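Local structure of rifin (Plasmodium falciparum, 7JZI) at residues Asp20-Gly23 against Met24-Val27; Ala33-Val36 against Asp37-Lys40; Gln111-Glu114 against Lys115-Ser119; Leu59-Ala62 against Ile63-Met67; Ile81-Val84 against Arg85-Leu88. The protein is probably a variant surface antigen displayed on infected red cells, of which this helical part is seen bound to another protein. All coordinates share one frame; numbering follows the deposited sequence.

All five contacts are local and join residues about one turn apart. Contacts 1 and 3 lie on helices 8-33 and 101-127 and pack against each other. Each turns a buried strip inward, Gly23 and Val27 in one and Ala112 and Ala116 in the other, and charged residues outward. Contact 4 has the regular bonding of contact 3 but carries the buried Leu59 and Ile63. Contacts 2 and 5 are turns at helix ends, and their bonds span three residues more often than four. Contacts 2, 4 and 5 touch one another around Ile63, Met67 and Ile81. Contact 5 alone among them meets the other protein.

Contact 1. Residues Asp20-Gly23 against Met24-Val27; sequences DIHG and MKIV
The imidazole of His22 is met obliquely from within the same helix. Lys25 NZ and Ile26 CG2 both approach it at a slant. CG2 of Ile26 stays 4.5 Å from CE1 of His22, so this contact is loose. NZ of Lys25 is 4.3 Å from ND1 of His22, and the two nitrogens are not bonded. The motif is an alpha helix, helix 8-33, which runs antiparallel to helix 101-127. CG of His22 lies opposite the backbone N (chi1 -178°), and from there the side chain reaches Leu123 of the partner helix.

Lys25 makes the longest run of side-chain contacts. Its aliphatic stem runs back along the helix beside Ile21, and the two side chains point the same way. CG of Lys25 passes 3.2 Å from the carbonyl O of Ile21. A bend at the last torsion (chi4 87°) then brings the amino end back to the Ile21 side chain.

The backbone bonds are uneven. Met24 N donates to Asp20 O at 3.1 Å. Lys25 N makes only a weak bond to His22 O.

CG1 of Ile26 lies 3.6 Å from Gly23 O. Gly23 and Val27 are buried; CB of Ala116 on helix 101-127 rests on the carbonyl O of Gly23, and Val27 and Ile26 face the same helix. Met24 turns to another side, toward Phe47, Val48 and Tyr53. At the exposed surface, NZ of Lys25 lies 3.6 Å from CD1 of Ile21.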
loop_
_atom_site.group_PDB
_atom_site.type_symbol
_atom_site.label_atom_id
_atom_site.label_comp_id
_atom_site.label_asym_id
_atom_site.label_seq_id
_atom_site.Cartn_x
_atom_site.Cartn_y
_atom_site.Cartn_z
ATOM N N ASP B 20 6.731 -29.905 0.435
ATOM C CA ASP B 20 5.809 -28.932 -0.146
ATOM C C ASP B 20 4.710 -28.562 0.844
ATOM O O ASP B 20 4.478 -27.371 1.134
ATOM C CB ASP B 20 5.189 -29.496 -1.424
ATOM C CG ASP B 20 6.103 -29.373 -2.620
ATOM O OD1 ASP B 20 7.191 -28.776 -2.486
ATOM O OD2 ASP B 20 5.729 -29.883 -3.698
ATOM N N ILE B 21 4.029 -29.582 1.381
ATOM C CA ILE B 21 2.921 -29.297 2.286
ATOM C C ILE B 21 3.391 -28.541 3.516
ATOM O O ILE B 21 2.695 -27.653 4.003
ATOM C CB ILE B 21 2.156 -30.583 2.674
ATOM C CG1 ILE B 21 3.055 -31.618 3.369
ATOM C CG2 ILE B 21 1.480 -31.174 1.461
ATOM C CD1 ILE B 21 3.072 -31.556 4.892
ATOM N N HIS B 22 4.554 -28.862 4.048
ATOM C CA HIS B 22 4.987 -28.121 5.214
ATOM C C HIS B 22 5.542 -26.750 4.853
ATOM O O HIS B 22 5.416 -25.826 5.657
ATOM C CB HIS B 22 5.891 -29.000 6.082
ATOM C CG HIS B 22 6.367 -28.346 7.345
ATOM N ND1 HIS B 22 5.892 -27.142 7.809
ATOM C CD2 HIS B 22 7.132 -28.821 8.350
ATOM C CE1 HIS B 22 6.466 -26.834 8.951
ATOM N NE2 HIS B 22 7.219 -27.851 9.312
ATOM N N GLY B 23 6.254 -26.600 3.732
ATOM C CA GLY B 23 6.750 -25.283 3.374
ATOM C C GLY B 23 5.653 -24.260 3.160
ATOM O O GLY B 23 5.885 -23.063 3.341
ATOM N N MET B 24 4.456 -24.699 2.747
ATOM C CA MET B 24 3.382 -23.719 2.563
ATOM C C MET B 24 2.769 -23.178 3.863
ATOM O O MET B 24 2.263 -22.047 3.855
ATOM C CB MET B 24 2.277 -24.279 1.675
ATOM C CG MET B 24 1.476 -23.146 1.028
ATOM S SD MET B 24 0.377 -23.618 -0.306
ATOM C CE MET B 24 -1.182 -23.328 0.509
ATOM N N LYS B 25 2.706 -23.968 4.945
ATOM C CA LYS B 25 1.992 -23.506 6.144
ATOM C C LYS B 25 2.615 -22.250 6.774
ATOM O O LYS B 25 1.895 -21.290 7.108
ATOM C CB LYS B 25 1.891 -24.636 7.173
ATOM C CG LYS B 25 1.696 -26.001 6.548
ATOM C CD LYS B 25 0.998 -26.927 7.522
ATOM C CE LYS B 25 0.921 -28.323 6.980
ATOM N NZ LYS B 25 2.112 -29.104 7.291
ATOM N N ILE B 26 3.934 -22.247 6.988
ATOM C CA ILE B 26 4.576 -21.056 7.542
ATOM C C ILE B 26 4.283 -19.826 6.675
ATOM O O ILE B 26 4.066 -18.716 7.187
ATOM C CB ILE B 26 6.082 -21.316 7.778
ATOM C CG1 ILE B 26 6.851 -21.689 6.504
ATOM C CG2 ILE B 26 6.340 -22.362 8.889
ATOM C CD1 ILE B 26 8.346 -22.097 6.855
ATOM N N VAL B 27 4.253 -19.984 5.352
ATOM C CA VAL B 27 3.997 -18.784 4.566
ATOM C C VAL B 27 2.512 -18.424 4.536
ATOM O O VAL B 27 2.172 -17.253 4.339
ATOM C CB VAL B 27 4.564 -18.903 3.134
ATOM C CG1 VAL B 27 6.065 -19.247 3.140
ATOM C CG2 VAL B 27 3.799 -19.900 2.288
#

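Contact 2. Residues Ala33-Val36 against Asp37-Lys40; sequences ALKV and DTLK
This is a beta turn, formed by Lys35 to Thr38 just after helix 8-33 ends. It lies in the loop that leads to helix 43-50. Lys35 is where the helix stops: it is the first residue to leave helical torsions, and its phi is positive (57°). The turn follows directly.

One backbone bond closes the turn. Thr38 N donates to Lys35 O at 3.0 Å, and the N-H points almost straight at the oxygen (168°). The donor comes from above the plane of the Lys35 carbonyl and not along a lone pair. Val36 and Asp37 occupy the two central positions.

The side chain of Thr38 covers the same carbonyl. Its CG2 methyl lies between the backbone N and the carbonyl carbon, while OG1 is opposite the backbone N (chi1 172°). The methyl, rather than the hydroxyl, therefore faces Lys35. CG2 of Thr38 also meets CB of Lys35 at 3.7 Å. Beyond CB, the lysine chain bends at chi2 and leads away from the turn, toward Val83.

Leu39 follows the turn and leans back on it. Its CB and CG are each 3.9 Å from the carbonyl O of Val36. Asp37 is exposed, whereas Val36 and Leu39 are buried.

The buried pair places the turn among its neighbours. CD1 of Leu39 and CG2 of Val36 both pack on the CD1 methyl of Ile63 on helix 56-70. Val36 also touches Phe44 of helix 43-50. Thr38 and Leu39 rest on Ile81 in the loop before helix 84-88.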
loop_
_atom_site.group_PDB
_atom_site.type_symbol
_atom_site.label_atom_id
_atom_site.label_comp_id
_atom_site.label_asym_id
_atom_site.label_seq_id
_atom_site.Cartn_x
_atom_site.Cartn_y
_atom_site.Cartn_z
ATOM N N ALA B 33 -0.693 -12.731 8.281
ATOM C CA ALA B 33 -0.123 -11.608 9.020
ATOM C C ALA B 33 -0.269 -10.276 8.284
ATOM O O ALA B 33 -0.448 -9.238 8.929
ATOM C CB ALA B 33 1.349 -11.880 9.316
ATOM N N LEU B 34 -0.175 -10.277 6.952
ATOM C CA LEU B 34 -0.421 -9.117 6.095
ATOM C C LEU B 34 -1.904 -8.855 5.847
ATOM O O LEU B 34 -2.242 -7.888 5.149
ATOM C CB LEU B 34 0.270 -9.338 4.745
ATOM C CG LEU B 34 1.800 -9.395 4.728
ATOM C CD1 LEU B 34 2.329 -8.983 3.375
ATOM C CD2 LEU B 34 2.391 -8.509 5.821
ATOM N N LYS B 35 -2.770 -9.738 6.354
ATOM C CA LYS B 35 -4.211 -9.789 6.067
ATOM C C LYS B 35 -4.522 -9.938 4.582
ATOM O O LYS B 35 -5.441 -9.299 4.057
ATOM C CB LYS B 35 -5.063 -8.647 6.598
ATOM C CG LYS B 35 -5.345 -8.556 8.081
ATOM C CD LYS B 35 -4.978 -7.251 8.719
ATOM C CE LYS B 35 -5.818 -7.286 10.067
ATOM N NZ LYS B 35 -6.318 -5.994 10.496
ATOM N N VAL B 36 -3.738 -10.737 3.866
ATOM C CA VAL B 36 -4.166 -11.117 2.533
ATOM C C VAL B 36 -5.541 -11.805 2.609
ATOM O O VAL B 36 -6.279 -11.845 1.621
ATOM C CB VAL B 36 -3.073 -12.011 1.926
ATOM C CG1 VAL B 36 -3.468 -12.513 0.562
ATOM C CG2 VAL B 36 -1.758 -11.262 1.858
ATOM N N ASP B 37 -5.919 -12.309 3.790
ATOM C CA ASP B 37 -7.282 -12.702 4.171
ATOM C C ASP B 37 -8.430 -11.736 3.841
ATOM O O ASP B 37 -9.519 -12.171 3.436
ATOM C CB ASP B 37 -7.239 -13.090 5.656
ATOM C CG ASP B 37 -8.419 -13.932 6.074
ATOM O OD1 ASP B 37 -8.356 -15.182 6.087
ATOM O OD2 ASP B 37 -9.300 -13.282 6.690
ATOM N N THR B 38 -8.239 -10.428 3.966
ATOM C CA THR B 38 -9.433 -9.599 3.846
ATOM C C THR B 38 -9.738 -9.173 2.409
ATOM O O THR B 38 -10.849 -8.700 2.151
ATOM C CB THR B 38 -9.327 -8.387 4.767
ATOM O OG1 THR B 38 -10.411 -7.493 4.507
ATOM C CG2 THR B 38 -8.001 -7.675 4.574
ATOM N N LEU B 39 -8.810 -9.354 1.472
ATOM C CA LEU B 39 -9.052 -8.940 0.091
ATOM C C LEU B 39 -10.186 -9.737 -0.551
ATOM O O LEU B 39 -10.163 -10.971 -0.559
ATOM C CB LEU B 39 -7.777 -9.087 -0.741
ATOM C CG LEU B 39 -6.508 -8.415 -0.220
ATOM C CD1 LEU B 39 -5.351 -8.737 -1.138
ATOM C CD2 LEU B 39 -6.714 -6.919 -0.118
ATOM N N LYS B 40 -11.167 -9.022 -1.118
ATOM C CA LYS B 40 -12.341 -9.623 -1.744
ATOM C C LYS B 40 -12.112 -10.030 -3.192
ATOM O O LYS B 40 -13.029 -10.581 -3.810
ATOM C CB LYS B 40 -13.528 -8.658 -1.689
ATOM C CG LYS B 40 -14.305 -8.656 -0.379
ATOM C CD LYS B 40 -15.805 -8.670 -0.644
ATOM C CE LYS B 40 -16.320 -10.074 -0.939
ATOM N NZ LYS B 40 -17.805 -10.097 -1.030
#

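Contact 3. Residues Gln111-Glu114 against Lys115-Ser119; sequences QALE and KATQS
Lys115, Ala116, Thr117 and Gln118 each donate their backbone N-H to the carbonyl four residues earlier, giving four successive alpha-helical bonds. The carbonyl O of Glu114 takes a second donor. Thr117 OG1 bonds to it at 3.1 Å, from the same face of the carbonyl plane as Gln118 N. Thr117 can do this because OG1 sits between its backbone N and carbonyl carbon (chi1 68°), folded back against the helix. That torsion also directs its methyl toward Leu113, where the two side chains cross at a slant. CG2 of Thr117 meets CD2 of Leu113 at 3.8 Å.

Lys115 touches with the root of its side chain. CB lies against the carbonyl oxygens of Gln111 and Ala112, and the bent chain beyond leads away. Ala116 CB rests 3.5 Å from both Ala112 O and Leu113 O.

Leu113 reaches Val56 and Thr57 of helix 56-70. Ala112 and Ala116 are buried and touch Val27. An inner side of Ala112 and Ala116, with Glu114, Lys115 and Gln118 exposed, makes this an amphipathic helix of an antiparallel helical bundle, here helix 101-127 against helix 8-33.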
loop_
_atom_site.group_PDB
_atom_site.type_symbol
_atom_site.label_atom_id
_atom_site.label_comp_id
_atom_site.label_asym_id
_atom_site.label_seq_id
_atom_site.Cartn_x
_atom_site.Cartn_y
_atom_site.Cartn_z
ATOM N N GLN B 111 11.285 -12.892 3.025
ATOM C CA GLN B 111 11.505 -13.462 4.348
ATOM C C GLN B 111 10.656 -14.714 4.538
ATOM O O GLN B 111 11.156 -15.759 4.979
ATOM C CB GLN B 111 11.183 -12.397 5.407
ATOM C CG GLN B 111 11.039 -12.856 6.851
ATOM C CD GLN B 111 9.594 -13.240 7.186
ATOM O OE1 GLN B 111 8.661 -12.849 6.482
ATOM N NE2 GLN B 111 9.405 -13.972 8.277
ATOM N N ALA B 112 9.385 -14.643 4.131
ATOM C CA ALA B 112 8.507 -15.813 4.207
ATOM C C ALA B 112 9.003 -16.968 3.332
ATOM O O ALA B 112 8.962 -18.134 3.745
ATOM C CB ALA B 112 7.082 -15.422 3.814
ATOM N N LEU B 113 9.539 -16.664 2.148
ATOM C CA LEU B 113 9.891 -17.727 1.212
ATOM C C LEU B 113 11.198 -18.406 1.579
ATOM O O LEU B 113 11.327 -19.619 1.411
ATOM C CB LEU B 113 9.988 -17.164 -0.212
ATOM C CG LEU B 113 10.350 -18.104 -1.377
ATOM C CD1 LEU B 113 9.755 -17.594 -2.679
ATOM C CD2 LEU B 113 11.861 -18.267 -1.556
ATOM N N GLU B 114 12.156 -17.673 2.130
ATOM C CA GLU B 114 13.380 -18.343 2.535
ATOM C C GLU B 114 13.207 -19.033 3.881
ATOM O O GLU B 114 13.779 -20.110 4.090
ATOM C CB GLU B 114 14.552 -17.359 2.527
ATOM C CG GLU B 114 14.591 -16.572 1.212
ATOM C CD GLU B 114 15.932 -16.632 0.486
ATOM O OE1 GLU B 114 16.852 -17.324 0.977
ATOM O OE2 GLU B 114 16.046 -16.032 -0.612
ATOM N N LYS B 115 12.348 -18.487 4.748
ATOM C CA LYS B 115 11.734 -19.240 5.832
ATOM C C LYS B 115 11.267 -20.607 5.343
ATOM O O LYS B 115 11.694 -21.652 5.852
ATOM C CB LYS B 115 10.550 -18.400 6.339
ATOM C CG LYS B 115 9.669 -18.973 7.420
ATOM C CD LYS B 115 10.386 -19.388 8.670
ATOM C CE LYS B 115 10.258 -18.262 9.686
ATOM N NZ LYS B 115 9.865 -18.765 11.033
ATOM N N ALA B 116 10.419 -20.603 4.308
ATOM C CA ALA B 116 9.791 -21.836 3.844
ATOM C C ALA B 116 10.798 -22.793 3.231
ATOM O O ALA B 116 10.724 -24.002 3.462
ATOM C CB ALA B 116 8.690 -21.523 2.833
ATOM N N THR B 117 11.728 -22.282 2.421
ATOM C CA THR B 117 12.701 -23.163 1.779
ATOM C C THR B 117 13.615 -23.824 2.800
ATOM O O THR B 117 13.831 -25.038 2.740
ATOM C CB THR B 117 13.523 -22.413 0.728
ATOM O OG1 THR B 117 14.369 -21.457 1.388
ATOM C CG2 THR B 117 12.618 -21.748 -0.300
ATOM N N GLN B 118 14.131 -23.074 3.777
ATOM C CA GLN B 118 15.045 -23.796 4.638
ATOM C C GLN B 118 14.261 -24.625 5.647
ATOM O O GLN B 118 14.781 -25.628 6.146
ATOM C CB GLN B 118 15.973 -22.856 5.428
ATOM C CG GLN B 118 16.745 -23.707 6.452
ATOM C CD GLN B 118 16.968 -23.086 7.806
ATOM O OE1 GLN B 118 16.184 -22.243 8.259
ATOM N NE2 GLN B 118 17.979 -23.578 8.509
ATOM N N SER B 119 12.971 -24.340 5.855
ATOM C CA SER B 119 12.230 -25.267 6.693
ATOM C C SER B 119 11.909 -26.543 5.919
ATOM O O SER B 119 11.933 -27.636 6.489
ATOM C CB SER B 119 10.973 -24.595 7.233
ATOM O OG SER B 119 10.305 -25.442 8.144
#

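Contact 4. Residues Leu59-Ala62 against Ile63-Met67; sequences LAIA and IDTEM
Ile63 meets Leu59 one turn back in helix 56-70. Its backbone N donates to Leu59 O at 3.1 Å. Its side chain crosses that of Leu59 at an angle, with CG1 and CD1 of Ile63 both against CD2 of Leu59. CG1 is beside the backbone N (chi1 -65°), and this turns it back over the carbonyl of Leu59. Leu59 itself packs on Ile43 and Phe47 of helix 43-50.

Asp64 N bonds to Ala60 O at 3.1 Å and makes a second, weak bond to Ile61 O. Its side chain leads away and touches Gln101 and Lys102 of helix 101-127.

Thr65 N donates to Ile61 O. Its OG1 lies between the backbone N and the carbonyl carbon (chi1 88°) and donates to a lone pair of Ala62 O at 3.1 Å. Its CG2 sits against Ile61 O.

Glu66 N donates to Ala62 O at 2.9 Å. OE1 of Glu66 is hydrogen-bonded to Ser41 OG. Met67 N closes the series on Ile63 O.

Ala62 O therefore holds two bonds. The hydroxyl of exposed Thr65 gives its hydrogen to the helix backbone, while the side chains of Leu59 and Ile63 meet through apolar atoms and are buried.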
loop_
_atom_site.group_PDB
_atom_site.type_symbol
_atom_site.label_atom_id
_atom_site.label_comp_id
_atom_site.label_asym_id
_atom_site.label_seq_id
_atom_site.Cartn_x
_atom_site.Cartn_y
_atom_site.Cartn_z
ATOM N N LEU B 59 2.391 -13.425 -5.727
ATOM C CA LEU B 59 1.297 -12.883 -4.949
ATOM C C LEU B 59 1.602 -11.438 -4.606
ATOM O O LEU B 59 0.686 -10.621 -4.475
ATOM C CB LEU B 59 1.117 -13.749 -3.701
ATOM C CG LEU B 59 -0.260 -13.986 -3.087
ATOM C CD1 LEU B 59 -0.126 -14.894 -1.878
ATOM C CD2 LEU B 59 -0.897 -12.676 -2.695
ATOM N N ALA B 60 2.896 -11.100 -4.539
ATOM C CA ALA B 60 3.319 -9.785 -4.081
ATOM C C ALA B 60 2.716 -8.686 -4.941
ATOM O O ALA B 60 2.060 -7.771 -4.428
ATOM C CB ALA B 60 4.843 -9.697 -4.095
ATOM N N ILE B 61 2.864 -8.793 -6.266
ATOM C CA ILE B 61 2.557 -7.628 -7.096
ATOM C C ILE B 61 1.065 -7.324 -7.063
ATOM O O ILE B 61 0.659 -6.167 -6.893
ATOM C CB ILE B 61 3.063 -7.835 -8.535
ATOM C CG1 ILE B 61 4.590 -7.731 -8.604
ATOM C CG2 ILE B 61 2.421 -6.819 -9.472
ATOM C CD1 ILE B 61 5.319 -9.031 -8.323
ATOM N N ALA B 62 0.230 -8.364 -7.106
ATOM C CA ALA B 62 -1.208 -8.159 -6.974
ATOM C C ALA B 62 -1.543 -7.514 -5.639
ATOM O O ALA B 62 -2.342 -6.567 -5.584
ATOM C CB ALA B 62 -1.950 -9.483 -7.132
ATOM N N ILE B 63 -0.894 -7.973 -4.560
ATOM C CA ILE B 63 -1.128 -7.388 -3.241
ATOM C C ILE B 63 -0.917 -5.887 -3.292
ATOM O O ILE B 63 -1.661 -5.120 -2.669
ATOM C CB ILE B 63 -0.221 -8.042 -2.181
ATOM C CG1 ILE B 63 -0.578 -9.506 -1.994
ATOM C CG2 ILE B 63 -0.385 -7.361 -0.854
ATOM C CD1 ILE B 63 -1.955 -9.703 -1.429
ATOM N N ASP B 64 0.082 -5.439 -4.052
ATOM C CA ASP B 64 0.295 -4.004 -4.138
ATOM C C ASP B 64 -0.871 -3.348 -4.863
ATOM O O ASP B 64 -1.525 -2.449 -4.317
ATOM C CB ASP B 64 1.616 -3.694 -4.837
ATOM C CG ASP B 64 1.979 -2.217 -4.765
ATOM O OD1 ASP B 64 1.280 -1.462 -4.051
ATOM O OD2 ASP B 64 2.948 -1.801 -5.434
ATOM N N THR B 65 -1.199 -3.840 -6.067
ATOM C CA THR B 65 -2.249 -3.199 -6.854
ATOM C C THR B 65 -3.525 -3.102 -6.038
ATOM O O THR B 65 -4.024 -1.998 -5.775
ATOM C CB THR B 65 -2.508 -3.959 -8.163
ATOM O OG1 THR B 65 -3.476 -4.989 -7.941
ATOM C CG2 THR B 65 -1.233 -4.567 -8.710
ATOM N N GLU B 66 -3.991 -4.242 -5.524
ATOM C CA GLU B 66 -5.228 -4.221 -4.763
ATOM C C GLU B 66 -5.122 -3.276 -3.582
ATOM O O GLU B 66 -6.003 -2.426 -3.389
ATOM C CB GLU B 66 -5.581 -5.616 -4.274
ATOM C CG GLU B 66 -6.922 -5.665 -3.574
ATOM C CD GLU B 66 -7.757 -6.826 -4.040
ATOM O OE1 GLU B 66 -7.191 -7.681 -4.748
ATOM O OE2 GLU B 66 -8.959 -6.892 -3.688
ATOM N N MET B 67 -4.011 -3.338 -2.837
ATOM C CA MET B 67 -3.923 -2.503 -1.647
ATOM C C MET B 67 -4.007 -1.036 -2.024
ATOM O O MET B 67 -4.770 -0.282 -1.405
ATOM C CB MET B 67 -2.637 -2.806 -0.876
ATOM C CG MET B 67 -2.701 -2.406 0.592
ATOM S SD MET B 67 -1.237 -2.827 1.570
ATOM C CE MET B 67 -0.874 -4.462 0.955
#

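Contact 5. Residues Ile81-Val84 against Arg85-Leu88; sequences ICVV and REKL
Val84 and Leu88 are in apolar contact one turn apart, with CG1 of Val84 4.2 Å from CD1 of Leu88. Leu88 N donates to Val84 O at 3.2 Å. CG of Leu88 also lies against that oxygen. On the other branch, CG2 of Val84 meets CD of Lys87 at 4.2 Å, and the two side chains cross at about a right angle. The lysine chain is extended.

The backbone leading into helix 84-88 is a run of tight turns. Arg85 N bonds to Cys82 O at 3.1 Å. Glu86 N bonds to Val83 O, and both bonds span three residues as in a 3-10 helix. In both the donor sits above the carbonyl plane. Val84 N to Ile81 O repeats the spacing.

Further out, Cys82 is tied to Cys71 by a disulfide, which fixes this turn to the chain just after helix 56-70. Leu88 packs on Ala104 and Val108 of helix 101-127. CB of Arg85 lies against Cys82 O, and the extended chain carries its guanidinium to the other protein. There NH2 of Arg85 bonds to a backbone group, and the guanidinium makes a cation-pi contact with an aromatic side chain.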
loop_
_atom_site.group_PDB
_atom_site.type_symbol
_atom_site.label_atom_id
_atom_site.label_comp_id
_atom_site.label_asym_id
_atom_site.label_seq_id
_atom_site.Cartn_x
_atom_site.Cartn_y
_atom_site.Cartn_z
ATOM N N ILE B 81 -7.271 -4.168 5.657
ATOM C CA ILE B 81 -5.843 -4.344 5.227
ATOM C C ILE B 81 -5.026 -3.074 5.380
ATOM O O ILE B 81 -3.808 -3.167 5.546
ATOM C CB ILE B 81 -5.696 -4.915 3.805
ATOM C CG1 ILE B 81 -4.357 -5.637 3.630
ATOM C CG2 ILE B 81 -5.901 -3.848 2.744
ATOM C CD1 ILE B 81 -4.076 -6.082 2.221
ATOM N N CYS B 82 -5.678 -1.931 5.336
ATOM C CA CYS B 82 -4.913 -0.672 5.286
ATOM C C CYS B 82 -3.966 -0.529 6.482
ATOM O O CYS B 82 -2.880 0.021 6.283
ATOM C CB CYS B 82 -5.879 0.482 5.077
ATOM S SG CYS B 82 -6.866 0.307 3.570
ATOM N N VAL B 83 -4.323 -1.029 7.662
ATOM C CA VAL B 83 -3.481 -0.822 8.875
ATOM C C VAL B 83 -2.106 -1.459 8.682
ATOM O O VAL B 83 -1.141 -0.944 9.254
ATOM C CB VAL B 83 -4.180 -1.338 10.142
ATOM C CG1 VAL B 83 -4.337 -2.849 10.136
ATOM C CG2 VAL B 83 -3.487 -0.872 11.413
ATOM N N VAL B 84 -2.004 -2.510 7.879
ATOM C CA VAL B 84 -0.711 -3.243 7.750
ATOM C C VAL B 84 0.364 -2.334 7.151
ATOM O O VAL B 84 1.550 -2.642 7.312
ATOM C CB VAL B 84 -0.866 -4.555 6.962
ATOM C CG1 VAL B 84 -0.684 -4.355 5.468
ATOM C CG2 VAL B 84 0.082 -5.625 7.472
ATOM N N ARG B 85 -0.032 -1.248 6.497
ATOM C CA ARG B 85 0.958 -0.379 5.824
ATOM C C ARG B 85 1.954 0.139 6.858
ATOM O O ARG B 85 3.137 0.249 6.524
ATOM C CB ARG B 85 0.244 0.782 5.135
ATOM C CG ARG B 85 -0.094 0.540 3.673
ATOM C CD ARG B 85 -0.882 1.709 3.119
ATOM N NE ARG B 85 -0.932 1.692 1.668
ATOM C CZ ARG B 85 -1.666 2.517 0.936
ATOM N NH1 ARG B 85 -1.643 2.431 -0.381
ATOM N NH2 ARG B 85 -2.420 3.425 1.521
ATOM N N GLU B 86 1.500 0.444 8.071
ATOM C CA GLU B 86 2.411 1.047 9.076
ATOM C C GLU B 86 3.556 0.077 9.340
ATOM O O GLU B 86 4.699 0.534 9.464
ATOM C CB GLU B 86 1.667 1.302 10.381
ATOM C CG GLU B 86 0.602 2.376 10.277
ATOM C CD GLU B 86 -0.231 2.540 11.535
ATOM O OE1 GLU B 86 -0.255 1.600 12.353
ATOM O OE2 GLU B 86 -0.849 3.609 11.698
ATOM N N LYS B 87 3.246 -1.209 9.427
ATOM C CA LYS B 87 4.286 -2.237 9.651
ATOM C C LYS B 87 5.226 -2.261 8.451
ATOM O O LYS B 87 6.424 -2.469 8.652
ATOM C CB LYS B 87 3.601 -3.578 9.911
ATOM C CG LYS B 87 2.383 -3.484 10.821
ATOM C CD LYS B 87 1.777 -4.818 11.192
ATOM C CE LYS B 87 0.581 -4.674 12.108
ATOM N NZ LYS B 87 0.084 -5.987 12.584
ATOM N N LEU B 88 4.685 -2.078 7.251
ATOM C CA LEU B 88 5.508 -2.124 6.019
ATOM C C LEU B 88 6.522 -0.987 6.040
ATOM O O LEU B 88 7.595 -1.153 5.458
ATOM C CB LEU B 88 4.599 -2.050 4.792
ATOM C CG LEU B 88 3.745 -3.286 4.517
ATOM C CD1 LEU B 88 2.729 -2.999 3.424
ATOM C CD2 LEU B 88 4.614 -4.470 4.130
#